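Local coordinates for citrate synthase (Metallosphaera sedula, PDB 6ABW), which probably catalyses the condensation of oxaloacetate with acetyl-CoA to give citrate, a step of the tricarboxylic acid cycle, and is captured here with acetyl-CoA, at residues I303-E308 and D325-V330. Numbering follows the deposited sequence.
Sequences IAQKLE and DFYSGV
Tyr327 reaches from helix 325-335 to helix 295-315, where its hydroxyl meets the carboxylate of Glu308. Its CB leaves the backbone to one side of the neighbouring helix. CG stands anti to the carbonyl carbon (chi1 -79°), and this brings the end of the ring to helix 295-315. CE1 touches Ala304 CB at 3.6 Å. Across the ring from CE1, CE2 lies 3.5 Å from Glu308 OE1. CD2 of Phe326 sits over one face, offset toward the rim. At the tip, OH donates a 2.6 Å hydrogen bond to Glu308 OE1 and rests 3.3 Å from Gln305 CA. The bond comes from above the carboxylate plane, which is turned 73° from the ring. OE1 also forms a salt bridge with Lys284, and OE2 forms a hydrogen bond with Tyr276, so both carboxylate oxygens have partners. A phenylalanine in place of Tyr327 would probably leave Glu308 OE1 without this donor and its carboxylate less firmly fixed.

The two segments run nearly antiparallel, at 169°, with their axes 10.8 Å apart. They belong to the largely helical citrate synthase fold. Asp325, a predicted active-site residue, precedes Phe326 in the chain.

Phe326 packs against Tyr327. Its ring edge faces helix 295-315, with CE2 3.4 Å from Ala304 O and CZ 4.0 Å from Leu307 CB. Phe241 and the acetyl-CoA-binding residue Phe268 pack edge-to-face with it. Farther along, Val330 CG2 approaches Ala304 CB at 4.2 Å.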
loop_
_atom_site.group_PDB
_atom_site.type_symbol
_atom_site.label_atom_id
_atom_site.label_comp_id
_atom_site.label_asym_id
_atom_site.label_seq_id
_atom_site.Cartn_x
_atom_site.Cartn_y
_atom_site.Cartn_z
ATOM N N ILE A 303 37.744 -1.496 1.546
ATOM C CA ILE A 303 37.351 -0.283 2.274
ATOM C C ILE A 303 36.389 -0.634 3.421
ATOM O O ILE A 303 36.534 -0.158 4.535
ATOM C CB ILE A 303 36.687 0.741 1.351
ATOM C CG1 ILE A 303 37.714 1.319 0.359
ATOM C CG2 ILE A 303 36.052 1.831 2.193
ATOM C CD1 ILE A 303 37.056 1.863 -0.892
ATOM N N ALA A 304 35.394 -1.487 3.135
ATOM C CA ALA A 304 34.431 -1.883 4.196
ATOM C C ALA A 304 35.126 -2.555 5.359
ATOM O O ALA A 304 34.836 -2.243 6.522
ATOM C CB ALA A 304 33.426 -2.877 3.635
ATOM N N GLN A 305 36.063 -3.438 5.039
ATOM C CA GLN A 305 36.770 -4.157 6.095
ATOM C C GLN A 305 37.588 -3.178 7.012
ATOM O O GLN A 305 37.594 -3.305 8.245
ATOM C CB GLN A 305 37.604 -5.327 5.526
ATOM C CG GLN A 305 38.362 -6.099 6.593
ATOM C CD GLN A 305 38.511 -7.610 6.299
ATOM O OE1 GLN A 305 38.389 -8.441 7.213
ATOM N NE2 GLN A 305 38.719 -7.954 5.034
ATOM N N LYS A 306 38.223 -2.202 6.405
ATOM C CA LYS A 306 38.976 -1.194 7.170
ATOM C C LYS A 306 38.041 -0.325 8.008
ATOM O O LYS A 306 38.313 -0.046 9.194
ATOM C CB LYS A 306 39.748 -0.301 6.202
ATOM C CG LYS A 306 40.659 0.693 6.889
ATOM C CD LYS A 306 41.528 0.117 8.047
ATOM C CE LYS A 306 42.444 1.208 8.614
ATOM N NZ LYS A 306 43.495 0.606 9.490
ATOM N N LEU A 307 36.912 0.096 7.425
ATOM C CA LEU A 307 35.891 0.823 8.234
ATOM C C LEU A 307 35.328 0.016 9.362
ATOM O O LEU A 307 35.041 0.538 10.490
ATOM C CB LEU A 307 34.744 1.320 7.362
ATOM C CG LEU A 307 34.780 2.672 6.782
ATOM C CD1 LEU A 307 33.458 2.932 6.027
ATOM C CD2 LEU A 307 35.077 3.759 7.850
ATOM N N GLU A 308 35.148 -1.277 9.143
ATOM C CA GLU A 308 34.644 -2.105 10.212
ATOM C C GLU A 308 35.624 -2.097 11.391
ATOM O O GLU A 308 35.237 -1.993 12.558
ATOM C CB GLU A 308 34.485 -3.564 9.690
ATOM C CG GLU A 308 34.000 -4.547 10.785
ATOM C CD GLU A 308 34.014 -6.023 10.367
ATOM O OE1 GLU A 308 34.520 -6.439 9.293
ATOM O OE2 GLU A 308 33.528 -6.778 11.196
ATOM N N ASP A 325 23.138 -4.362 7.244
ATOM C CA ASP A 325 23.240 -3.466 6.066
ATOM C C ASP A 325 24.679 -3.120 5.679
ATOM O O ASP A 325 24.910 -2.510 4.644
ATOM C CB ASP A 325 22.368 -2.251 6.279
ATOM C CG ASP A 325 20.857 -2.627 6.635
ATOM O OD1 ASP A 325 20.214 -3.508 5.932
ATOM O OD2 ASP A 325 20.342 -2.066 7.670
ATOM N N PHE A 326 25.649 -3.458 6.530
ATOM C CA PHE A 326 27.029 -3.012 6.352
ATOM C C PHE A 326 27.717 -3.706 5.178
ATOM O O PHE A 326 28.390 -3.061 4.395
ATOM C CB PHE A 326 27.864 -3.177 7.671
ATOM C CG PHE A 326 29.176 -2.409 7.634
ATOM C CD1 PHE A 326 29.197 -1.075 7.787
ATOM C CD2 PHE A 326 30.360 -3.061 7.299
ATOM C CE1 PHE A 326 30.386 -0.384 7.711
ATOM C CE2 PHE A 326 31.549 -2.387 7.244
ATOM C CZ PHE A 326 31.573 -1.061 7.454
ATOM N N TYR A 327 27.586 -5.039 5.089
ATOM C CA TYR A 327 28.206 -5.837 4.049
ATOM C C TYR A 327 27.241 -6.358 2.963
ATOM O O TYR A 327 27.699 -6.931 1.993
ATOM C CB TYR A 327 28.911 -7.037 4.675
ATOM C CG TYR A 327 30.243 -6.714 5.285
ATOM C CD1 TYR A 327 31.298 -6.420 4.467
ATOM C CD2 TYR A 327 30.452 -6.762 6.638
ATOM C CE1 TYR A 327 32.545 -6.132 4.997
ATOM C CE2 TYR A 327 31.709 -6.466 7.204
ATOM C CZ TYR A 327 32.737 -6.143 6.375
ATOM O OH TYR A 327 34.022 -5.839 6.846
ATOM N N SER A 328 25.938 -6.090 3.062
ATOM C CA SER A 328 25.024 -6.660 2.048
ATOM C C SER A 328 25.252 -6.005 0.688
ATOM O O SER A 328 25.307 -6.691 -0.355
ATOM C CB SER A 328 23.562 -6.510 2.528
ATOM O OG SER A 328 23.209 -5.134 2.721
ATOM N N GLY A 329 25.444 -4.683 0.676
ATOM C CA GLY A 329 25.774 -3.958 -0.495
ATOM C C GLY A 329 27.030 -4.449 -1.188
ATOM O O GLY A 329 27.105 -4.548 -2.427
ATOM N N VAL A 330 28.062 -4.753 -0.417
ATOM C CA VAL A 330 29.263 -5.349 -0.956
ATOM C C VAL A 330 28.965 -6.641 -1.717
ATOM O O VAL A 330 29.486 -6.827 -2.800
ATOM C CB VAL A 330 30.366 -5.569 0.103
ATOM C CG1 VAL A 330 31.626 -6.176 -0.566
ATOM C CG2 VAL A 330 30.707 -4.231 0.744
#